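Long-range contacts in leucine aminopeptidase (Parabacteroides distasonis, PDB 3TC8), which probably acts as a zinc-dependent exopeptidase of the M28 family, which also includes glutaminyl-peptide cyclotransferases: residues Gly196-Met201 and Asp249-Val254; Ala207-Glu212 and Ile263-Tyr268; Arg231-Gly236 and Ala298-Leu303. All blocks are in the same frame, centred on the assembly; numbering follows the deposited sequence. Where two conformers were deposited one is given.

Contact 1: residues Gly196-Met201 and Asp249-Val254; sequences GILLDM and DDHQYV
Leu-198 and His-251 bring the two backbones to a separation of 6.3 Å, measured from CA of Leu-198 to CA of His-251, where strand 195-200 passes the first turn of helix 250-258; by Asp-200 and Asp-249 the gap has widened. The apolar half of the contact rests on one methyl group. Leu-198 holds CG anti to the backbone N (chi1 170°); from CG the CD2 branch of Leu-198 lies 3.5 Å from CG of Asp-249 and also touches the backbone N of His-251. The same CD2 of Leu-198 approaches the imidazole obliquely, 3.8 Å from ND1 of His-251. NE2 of His-251 is hydrogen-bonded to OE1 of Glu-212, which probably helps fix the ring's rotation. The strand is an inner member of the mixed sheet in this M28-type alpha/beta fold, and its C-terminal end lies beside the zinc site: the Asp-200 side chain is about 4 Å, by nearest atoms, from that of the zinc ligand Asp-127 and about 6 Å from the zinc ion. Asp-200, its CG also anti to N (chi1 -171°), meets Asp-249 there across the segments. The two side chains cross obliquely, the carboxylate planes are 56° apart, and only 2.5 Å separates OD2 of Asp-200 from OD2 of Asp-249. On its other branch Asp-249 has a backbone partner: OD1 of Asp-249 accepts from N of Asp-250 at 3.0 Å, on the anti side and somewhat out of the carboxylate plane. Asp-250 turns its own OD1 to the hydroxyl of Thr-179.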
loop_
_atom_site.group_PDB
_atom_site.type_symbol
_atom_site.label_atom_id
_atom_site.label_comp_id
_atom_site.label_asym_id
_atom_site.label_seq_id
_atom_site.Cartn_x
_atom_site.Cartn_y
_atom_site.Cartn_z
ATOM N N GLY A 196 7.430 -2.938 9.802
ATOM C CA GLY A 196 6.826 -2.672 8.512
ATOM C C GLY A 196 5.846 -1.499 8.559
ATOM O O GLY A 196 5.179 -1.269 9.564
ATOM N N ILE A 197 5.773 -0.765 7.442
ATOM C CA ILE A 197 4.792 0.293 7.258
ATOM C C ILE A 197 4.063 0.040 5.941
ATOM O O ILE A 197 4.692 0.003 4.876
ATOM C CB ILE A 197 5.381 1.708 7.230
ATOM C CG1 ILE A 197 6.143 2.004 8.548
ATOM C CG2 ILE A 197 4.292 2.730 6.987
ATOM C CD1 ILE A 197 6.916 3.330 8.465
ATOM N N LEU A 198 2.752 -0.165 6.018
ATOM C CA LEU A 198 1.845 -0.254 4.888
ATOM C C LEU A 198 1.235 1.114 4.621
ATOM O O LEU A 198 0.749 1.754 5.534
ATOM C CB LEU A 198 0.745 -1.258 5.227
ATOM C CG LEU A 198 -0.451 -1.347 4.275
ATOM C CD1 LEU A 198 -0.040 -1.726 2.856
ATOM C CD2 LEU A 198 -1.455 -2.343 4.799
ATOM N N LEU A 199 1.211 1.520 3.360
ATOM C CA LEU A 199 0.494 2.692 2.913
ATOM C C LEU A 199 -0.694 2.192 2.090
ATOM O O LEU A 199 -0.494 1.484 1.089
ATOM C CB LEU A 199 1.357 3.587 2.039
ATOM C CG LEU A 199 2.699 4.066 2.638
ATOM C CD1 LEU A 199 3.401 5.003 1.673
ATOM C CD2 LEU A 199 2.466 4.668 3.997
ATOM N N ASP A 200 -1.879 2.617 2.437
ATOM C CA ASP A 200 -3.088 2.242 1.697
ATOM C C ASP A 200 -4.043 3.429 1.698
ATOM O O ASP A 200 -4.366 3.905 2.772
ATOM C CB ASP A 200 -3.714 1.003 2.351
ATOM C CG ASP A 200 -4.835 0.371 1.567
ATOM O OD1 ASP A 200 -5.100 0.752 0.416
ATOM O OD2 ASP A 200 -5.483 -0.610 2.079
HETATM N N MSE A 201 -4.449 3.921 0.538
HETATM C CA MSE A 201 -5.347 5.085 0.499
HETATM C C MSE A 201 -4.773 6.292 1.246
HETATM O O MSE A 201 -5.356 6.793 2.211
HETATM C CB MSE A 201 -6.790 4.726 0.974
HETATM C CG MSE A 201 -7.455 3.691 0.058
HETATM SE SE MSE A 201 -9.243 3.317 0.439
HETATM C CE MSE A 201 -9.970 4.598 -0.525
ATOM N N ASP A 249 -6.259 -5.615 6.330
ATOM C CA ASP A 249 -5.352 -5.130 5.302
ATOM C C ASP A 249 -4.088 -5.953 5.293
ATOM O O ASP A 249 -3.898 -6.866 6.121
ATOM C CB ASP A 249 -5.068 -3.641 5.527
ATOM C CG ASP A 249 -4.909 -2.836 4.258
ATOM O OD1 ASP A 249 -4.712 -3.429 3.178
ATOM O OD2 ASP A 249 -4.978 -1.553 4.350
ATOM N N ASP A 250 -3.194 -5.694 4.339
ATOM C CA ASP A 250 -2.065 -6.553 4.135
ATOM C C ASP A 250 -1.182 -6.704 5.364
ATOM O O ASP A 250 -0.535 -7.723 5.541
ATOM C CB ASP A 250 -1.206 -6.012 2.957
ATOM C CG ASP A 250 -1.863 -6.127 1.556
ATOM O OD1 ASP A 250 -2.147 -7.245 1.162
ATOM O OD2 ASP A 250 -2.036 -5.100 0.883
ATOM N N HIS A 251 -1.118 -5.652 6.188
ATOM C CA HIS A 251 -0.238 -5.705 7.368
ATOM C C HIS A 251 -0.591 -6.824 8.342
ATOM O O HIS A 251 0.316 -7.392 8.967
ATOM C CB HIS A 251 -0.220 -4.345 8.084
ATOM C CG HIS A 251 -1.498 -3.937 8.724
ATOM N ND1 HIS A 251 -2.700 -3.987 8.048
ATOM C CD2 HIS A 251 -1.749 -3.473 9.975
ATOM C CE1 HIS A 251 -3.648 -3.575 8.871
ATOM N NE2 HIS A 251 -3.094 -3.247 10.041
ATOM N N GLN A 252 -1.866 -7.217 8.410
ATOM C CA GLN A 252 -2.214 -8.305 9.346
ATOM C C GLN A 252 -1.539 -9.619 8.971
ATOM O O GLN A 252 -1.205 -10.412 9.828
ATOM C CB GLN A 252 -3.699 -8.494 9.496
ATOM C CG GLN A 252 -4.357 -9.203 8.415
ATOM C CD GLN A 252 -5.868 -9.162 8.601
ATOM O OE1 GLN A 252 -6.425 -8.081 8.752
ATOM N NE2 GLN A 252 -6.531 -10.323 8.487
ATOM N N TYR A 253 -1.355 -9.835 7.661
ATOM C CA TYR A 253 -0.768 -11.052 7.173
ATOM C C TYR A 253 0.753 -11.037 7.258
ATOM O O TYR A 253 1.367 -12.082 7.398
ATOM C CB TYR A 253 -1.318 -11.368 5.778
ATOM C CG TYR A 253 -2.759 -11.694 5.748
ATOM C CD1 TYR A 253 -3.221 -12.933 6.179
ATOM C CD2 TYR A 253 -3.683 -10.761 5.337
ATOM C CE1 TYR A 253 -4.588 -13.250 6.143
ATOM C CE2 TYR A 253 -5.057 -11.045 5.326
ATOM C CZ TYR A 253 -5.504 -12.275 5.718
ATOM O OH TYR A 253 -6.836 -12.553 5.669
ATOM N N VAL A 254 1.343 -9.840 7.189
ATOM C CA VAL A 254 2.774 -9.703 7.456
ATOM C C VAL A 254 3.029 -10.009 8.944
ATOM O O VAL A 254 3.969 -10.752 9.257
ATOM C CB VAL A 254 3.281 -8.323 7.067
ATOM C CG1 VAL A 254 4.718 -8.130 7.514
ATOM C CG2 VAL A 254 3.097 -8.081 5.550
#

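Contact 2: residues Ala207-Glu212 and Ile263-Tyr268; sequences ATFFKE and IDIINY
Phe-210 and Tyr-268 cross at about a right angle in an offset edge-to-face pair, the edge of Tyr-268 turned to the face of Phe-210, with centroids 5.7 Å apart and planes at 79°. The neighbouring pair is arranged differently: CG2 of Ile-265 stands over one face of Phe-209, 3.8 Å from the ring centroid and 15° off its normal, a CH-pi contact shifted toward the rim. The backbone around Ile-266 and Asn-267 meets the edge of that ring. Thr-208, just before Phe-209, makes three direct bonds across. N of Thr-208 gives a nearly straight 3.1 Å bond to OD1 of Asn-267, coming from well above the amide carbonyl plane, in the conformer described. O of Thr-208 accepts from N of Tyr-268 at 2.9 Å, nearly along the C=O axis. OG1 of Thr-208, placed between N and the carbonyl carbon (chi1 54°), donates to O of Tyr-268 at 2.8 Å. Further on the axes of strands 209-211 and 263-266 are 6.2 Å apart, and water spans the gap: one molecule joins N of Phe-210 to O of Ile-266, another O of Phe-210 to N of Ile-266, and a third N of Glu-212 to O of Asp-264. The chemistry thus implies a junction of two kinds: direct bonds join the segments at Thr-208, and waters bridge the backbones beyond it.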
loop_
_atom_site.group_PDB
_atom_site.type_symbol
_atom_site.label_atom_id
_atom_site.label_comp_id
_atom_site.label_asym_id
_atom_site.label_seq_id
_atom_site.Cartn_x
_atom_site.Cartn_y
_atom_site.Cartn_z
ATOM N N ALA A 207 -7.462 13.480 3.703
ATOM C CA ALA A 207 -7.425 12.165 4.326
ATOM C C ALA A 207 -7.125 12.328 5.819
ATOM O O ALA A 207 -6.394 13.246 6.241
ATOM C CB ALA A 207 -6.362 11.277 3.689
ATOM N N THR A 208 -7.607 11.379 6.607
ATOM C CA THR A 208 -7.361 11.313 8.032
ATOM C C THR A 208 -6.859 9.934 8.402
ATOM O O THR A 208 -7.606 8.966 8.301
ATOM C CB THR A 208 -8.608 11.705 8.822
ATOM O OG1 THR A 208 -9.741 10.927 8.438
ATOM C CG2 THR A 208 -8.935 13.178 8.659
ATOM N N PHE A 209 -5.609 9.880 8.855
ATOM C CA PHE A 209 -4.968 8.653 9.257
ATOM C C PHE A 209 -5.052 8.528 10.775
ATOM O O PHE A 209 -4.413 9.295 11.514
ATOM C CB PHE A 209 -3.491 8.620 8.831
ATOM C CG PHE A 209 -3.255 9.026 7.389
ATOM C CD1 PHE A 209 -3.990 8.511 6.342
ATOM C CD2 PHE A 209 -2.242 9.935 7.080
ATOM C CE1 PHE A 209 -3.754 8.869 5.033
ATOM C CE2 PHE A 209 -1.991 10.283 5.763
ATOM C CZ PHE A 209 -2.740 9.776 4.745
ATOM N N PHE A 210 -5.884 7.590 11.249
ATOM C CA PHE A 210 -6.007 7.320 12.668
ATOM C C PHE A 210 -5.075 6.167 13.031
ATOM O O PHE A 210 -4.526 5.456 12.189
ATOM C CB PHE A 210 -7.473 6.960 12.987
ATOM C CG PHE A 210 -8.424 8.120 13.002
ATOM C CD1 PHE A 210 -8.885 8.703 11.830
ATOM C CD2 PHE A 210 -8.839 8.627 14.202
ATOM C CE1 PHE A 210 -9.754 9.750 11.865
ATOM C CE2 PHE A 210 -9.719 9.713 14.235
ATOM C CZ PHE A 210 -10.176 10.249 13.079
ATOM N N LYS A 211 -4.876 6.002 14.340
ATOM C CA LYS A 211 -4.022 4.913 14.818
ATOM C C LYS A 211 -4.847 3.610 14.749
ATOM O O LYS A 211 -5.793 3.402 15.540
ATOM C CB LYS A 211 -3.534 5.209 16.229
ATOM C CG LYS A 211 -2.741 6.490 16.325
ATOM C CD LYS A 211 -2.284 6.746 17.731
ATOM C CE LYS A 211 -1.646 8.064 17.919
ATOM N NZ LYS A 211 -1.284 8.254 19.376
ATOM N N GLU A 212 -4.535 2.771 13.769
ATOM C CA GLU A 212 -5.385 1.620 13.485
ATOM C C GLU A 212 -5.182 0.523 14.536
ATOM O O GLU A 212 -4.097 0.343 15.052
ATOM C CB GLU A 212 -5.072 1.210 12.032
ATOM C CG GLU A 212 -5.898 0.080 11.468
ATOM C CD GLU A 212 -5.470 -1.307 11.886
ATOM O OE1 GLU A 212 -4.242 -1.532 11.980
ATOM O OE2 GLU A 212 -6.372 -2.172 12.115
ATOM N N ILE A 263 2.437 -1.586 10.757
ATOM C CA ILE A 263 1.353 -0.646 10.879
ATOM C C ILE A 263 0.754 -0.330 9.509
ATOM O O ILE A 263 1.390 -0.531 8.458
ATOM C CB ILE A 263 1.826 0.649 11.564
ATOM C CG1 ILE A 263 2.680 1.540 10.652
ATOM C CG2 ILE A 263 2.549 0.327 12.894
ATOM C CD1 ILE A 263 2.868 2.958 11.196
ATOM N N ASP A 264 -0.460 0.225 9.557
ATOM C CA ASP A 264 -1.189 0.671 8.373
ATOM C C ASP A 264 -1.473 2.136 8.467
ATOM O O ASP A 264 -2.108 2.558 9.451
ATOM C CB ASP A 264 -2.495 -0.130 8.251
ATOM C CG ASP A 264 -3.168 -0.040 6.914
ATOM O OD1 ASP A 264 -2.727 0.651 5.984
ATOM O OD2 ASP A 264 -4.253 -0.749 6.797
ATOM N N ILE A 265 -0.993 2.908 7.491
ATOM C CA ILE A 265 -1.321 4.313 7.324
ATOM C C ILE A 265 -2.386 4.334 6.240
ATOM O O ILE A 265 -2.101 4.040 5.071
ATOM C CB ILE A 265 -0.084 5.147 6.911
ATOM C CG1 ILE A 265 1.066 4.985 7.919
ATOM C CG2 ILE A 265 -0.475 6.608 6.717
ATOM C CD1 ILE A 265 2.318 5.707 7.585
ATOM N N ILE A 266 -3.609 4.679 6.624
ATOM C CA ILE A 266 -4.797 4.521 5.782
ATOM C C ILE A 266 -5.844 5.525 6.152
ATOM O O ILE A 266 -6.111 5.753 7.328
ATOM C CB ILE A 266 -5.338 3.055 5.851
ATOM C CG1 ILE A 266 -6.601 2.904 5.001
ATOM C CG2 ILE A 266 -5.573 2.580 7.275
ATOM C CD1 ILE A 266 -7.003 1.455 4.746
ATOM N N ASN A 267 -6.448 6.131 5.149
ATOM C CA ASN A 267 -7.559 7.058 5.372
ATOM C C ASN A 267 -8.741 6.304 6.003
ATOM O O ASN A 267 -9.274 5.363 5.407
ATOM C CB ASN A 267 -7.891 7.671 4.007
ATOM C CG ASN A 267 -8.869 8.838 4.076
ATOM O OD1 ASN A 267 -9.300 9.273 5.166
ATOM N ND2 ASN A 267 -9.225 9.353 2.897
ATOM N N TYR A 268 -9.144 6.725 7.199
ATOM C CA TYR A 268 -10.247 6.168 7.926
ATOM C C TYR A 268 -11.174 7.286 8.335
ATOM O O TYR A 268 -10.736 8.325 8.817
ATOM C CB TYR A 268 -9.737 5.463 9.191
ATOM C CG TYR A 268 -10.800 4.958 10.128
ATOM C CD1 TYR A 268 -11.522 3.807 9.845
ATOM C CD2 TYR A 268 -11.029 5.592 11.341
ATOM C CE1 TYR A 268 -12.494 3.323 10.733
ATOM C CE2 TYR A 268 -11.986 5.127 12.229
ATOM C CZ TYR A 268 -12.709 3.989 11.935
ATOM O OH TYR A 268 -13.659 3.492 12.803
HETATM O O HOH W 1 -11.375 10.681 6.087
HETATM O O HOH W 2 -3.671 4.844 9.677
HETATM O O HOH W 3 -6.623 5.008 9.937
HETATM O O HOH W 4 -1.921 2.997 12.275
#

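Contact 3: residues Arg231-Gly236 and Ala298-Leu303; sequences RDLGYG and AGQTVL
Leu-233 and Tyr-235 carry this contact against Gln-300 and Thr-301, and the segment leads up to them through the last turn of helix 213-233. Arg-231 contributes its carbonyl to that turn: O of Arg-231 accepts from N of Gly-234 at 3.1 Å. Asp-232 forms a salt bridge with Arg-309. The CA atoms come nearest at Leu-233 and Thr-301, 7.4 Å apart. One branch does the touching: CD1 of Leu-233 lies 4.0 Å from O of Gln-300 and equally close to CA of Thr-301, so a methyl rests on the backbone of the second helix. Gly-234 ends the helix in a Schellman motif; its positive phi (92°) with two bonds back into the final turn is the evidence, and the reversal brings the next residue round to the same partners. Tyr-235 then carries its CG anti to the carbonyl carbon (chi1 -60°). The carbonyl O of Leu-233 sits above the centre of one face of its ring. CD2 of Tyr-235 is 3.6 Å from OG1 of Thr-301, the two side chains sliding past each other in opposite directions. Farther out, CE2 of Tyr-235 lies 3.9 Å from CB of Gln-300, and the phenol oxygen also approaches CB and CG of that residue. OG1 of Thr-301 and CB of Gln-300 both come obliquely to the ring. The polar ends of the partners are engaged elsewhere: OG1 of Thr-301 with O of Ala-297, and the amide of Gln-300 with Phe-22, Lys-296 and Pro-20. Helix 292-308 packs against helix 213-233 through Thr-301, which touches Val-226 and Ala-230, and against helix 125-144 through Val-302 and Leu-303 on Ile-138; Val-302 also meets side chains of the sheet strands 195-200 and 262-266, while the N-terminal loop covers Gln-300 and Leu-303.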
loop_
_atom_site.group_PDB
_atom_site.type_symbol
_atom_site.label_atom_id
_atom_site.label_comp_id
_atom_site.label_asym_id
_atom_site.label_seq_id
_atom_site.Cartn_x
_atom_site.Cartn_y
_atom_site.Cartn_z
ATOM N N ARG A 231 3.682 14.792 13.631
ATOM C CA ARG A 231 3.379 15.988 14.405
ATOM C C ARG A 231 4.571 16.933 14.400
ATOM O O ARG A 231 4.380 18.142 14.193
ATOM C CB ARG A 231 2.985 15.620 15.819
ATOM C CG ARG A 231 2.887 16.795 16.799
ATOM C CD ARG A 231 2.781 16.302 18.267
ATOM N NE ARG A 231 4.001 15.593 18.671
ATOM C CZ ARG A 231 4.077 14.606 19.564
ATOM N NH1 ARG A 231 3.003 14.200 20.230
ATOM N NH2 ARG A 231 5.247 14.031 19.800
ATOM N N ASP A 232 5.767 16.418 14.574
ATOM C CA ASP A 232 6.981 17.263 14.554
ATOM C C ASP A 232 7.075 18.034 13.256
ATOM O O ASP A 232 7.508 19.185 13.231
ATOM C CB ASP A 232 8.249 16.405 14.677
ATOM C CG ASP A 232 8.409 15.679 15.986
ATOM O OD1 ASP A 232 7.839 16.122 17.002
ATOM O OD2 ASP A 232 9.136 14.626 15.978
ATOM N N LEU A 233 6.729 17.372 12.150
ATOM C CA LEU A 233 6.817 17.965 10.808
ATOM C C LEU A 233 5.675 18.874 10.432
ATOM O O LEU A 233 5.723 19.475 9.342
ATOM C CB LEU A 233 6.925 16.853 9.762
ATOM C CG LEU A 233 8.149 15.985 9.823
ATOM C CD1 LEU A 233 7.979 14.815 8.898
ATOM C CD2 LEU A 233 9.403 16.793 9.527
ATOM N N GLY A 234 4.625 18.934 11.238
ATOM C CA GLY A 234 3.487 19.766 10.953
ATOM C C GLY A 234 2.359 19.079 10.176
ATOM O O GLY A 234 1.517 19.785 9.632
ATOM N N TYR A 235 2.323 17.755 10.218
ATOM C CA TYR A 235 1.298 16.988 9.488
ATOM C C TYR A 235 0.264 16.372 10.388
ATOM O O TYR A 235 -0.426 15.415 10.024
ATOM C CB TYR A 235 1.957 15.916 8.644
ATOM C CG TYR A 235 2.932 16.460 7.603
ATOM C CD1 TYR A 235 2.547 17.400 6.690
ATOM C CD2 TYR A 235 4.244 15.983 7.522
ATOM C CE1 TYR A 235 3.433 17.902 5.732
ATOM C CE2 TYR A 235 5.140 16.480 6.593
ATOM C CZ TYR A 235 4.727 17.439 5.701
ATOM O OH TYR A 235 5.651 17.930 4.814
ATOM N N GLY A 236 0.053 16.952 11.567
ATOM C CA GLY A 236 -0.973 16.457 12.476
ATOM C C GLY A 236 -2.391 16.573 12.013
ATOM O O GLY A 236 -3.248 15.861 12.527
ATOM N N ALA A 298 2.041 11.992 3.991
ATOM C CA ALA A 298 2.368 10.600 4.182
ATOM C C ALA A 298 3.810 10.312 3.874
ATOM O O ALA A 298 4.530 9.636 4.630
ATOM C CB ALA A 298 1.420 9.727 3.373
ATOM N N GLY A 299 4.251 10.745 2.700
ATOM C CA GLY A 299 5.562 10.394 2.237
ATOM C C GLY A 299 6.698 11.020 3.020
ATOM O O GLY A 299 7.706 10.332 3.273
ATOM N N GLN A 300 6.564 12.296 3.338
ATOM C CA GLN A 300 7.624 12.950 4.086
ATOM C C GLN A 300 7.736 12.361 5.485
ATOM O O GLN A 300 8.853 12.254 6.007
ATOM C CB GLN A 300 7.388 14.468 4.124
ATOM C CG GLN A 300 8.642 15.226 4.593
ATOM C CD GLN A 300 9.770 15.077 3.628
ATOM O OE1 GLN A 300 9.587 15.296 2.433
ATOM N NE2 GLN A 300 10.934 14.642 4.090
ATOM N N THR A 301 6.614 12.016 6.092
ATOM C CA THR A 301 6.649 11.373 7.413
ATOM C C THR A 301 7.404 10.060 7.354
ATOM O O THR A 301 8.256 9.766 8.207
ATOM C CB THR A 301 5.225 11.216 7.980
ATOM O OG1 THR A 301 4.637 12.493 8.149
ATOM C CG2 THR A 301 5.201 10.441 9.299
ATOM N N VAL A 302 7.142 9.221 6.319
ATOM C CA VAL A 302 7.841 7.983 6.228
ATOM C C VAL A 302 9.341 8.221 6.049
ATOM O O VAL A 302 10.169 7.527 6.646
ATOM C CB VAL A 302 7.249 7.081 5.101
ATOM C CG1 VAL A 302 8.131 5.894 4.849
ATOM C CG2 VAL A 302 5.833 6.653 5.449
ATOM N N LEU A 303 9.733 9.160 5.187
ATOM C CA LEU A 303 11.162 9.444 5.036
ATOM C C LEU A 303 11.799 9.836 6.371
ATOM O O LEU A 303 12.882 9.427 6.710
ATOM C CB LEU A 303 11.382 10.573 4.005
ATOM C CG LEU A 303 11.120 10.188 2.552
ATOM C CD1 LEU A 303 11.272 11.406 1.666
ATOM C CD2 LEU A 303 12.037 9.086 2.083
#

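Read from the N terminus, the first halves come in order, 196-201, 207-212 and 231-236, and the second halves follow in the same order, so all three loops cross and none nests. The helix start at 249-254 closes contact 1, strand 262-266 and its extension close contact 2, and the C-terminal helix closes contact 3. Contacts 1 and 2 meet in the sheet, where strands 195-200 and 262-266 are neighbours and Asp-264 lies close to Asp-249. Val-302 of contact 3 packs on both Leu-199 and Ile-265, and Ala-298 on Phe-209. The three together tie the zinc-side strand end, the sheet edge, the end of helix 213-233 and the C-terminal helix.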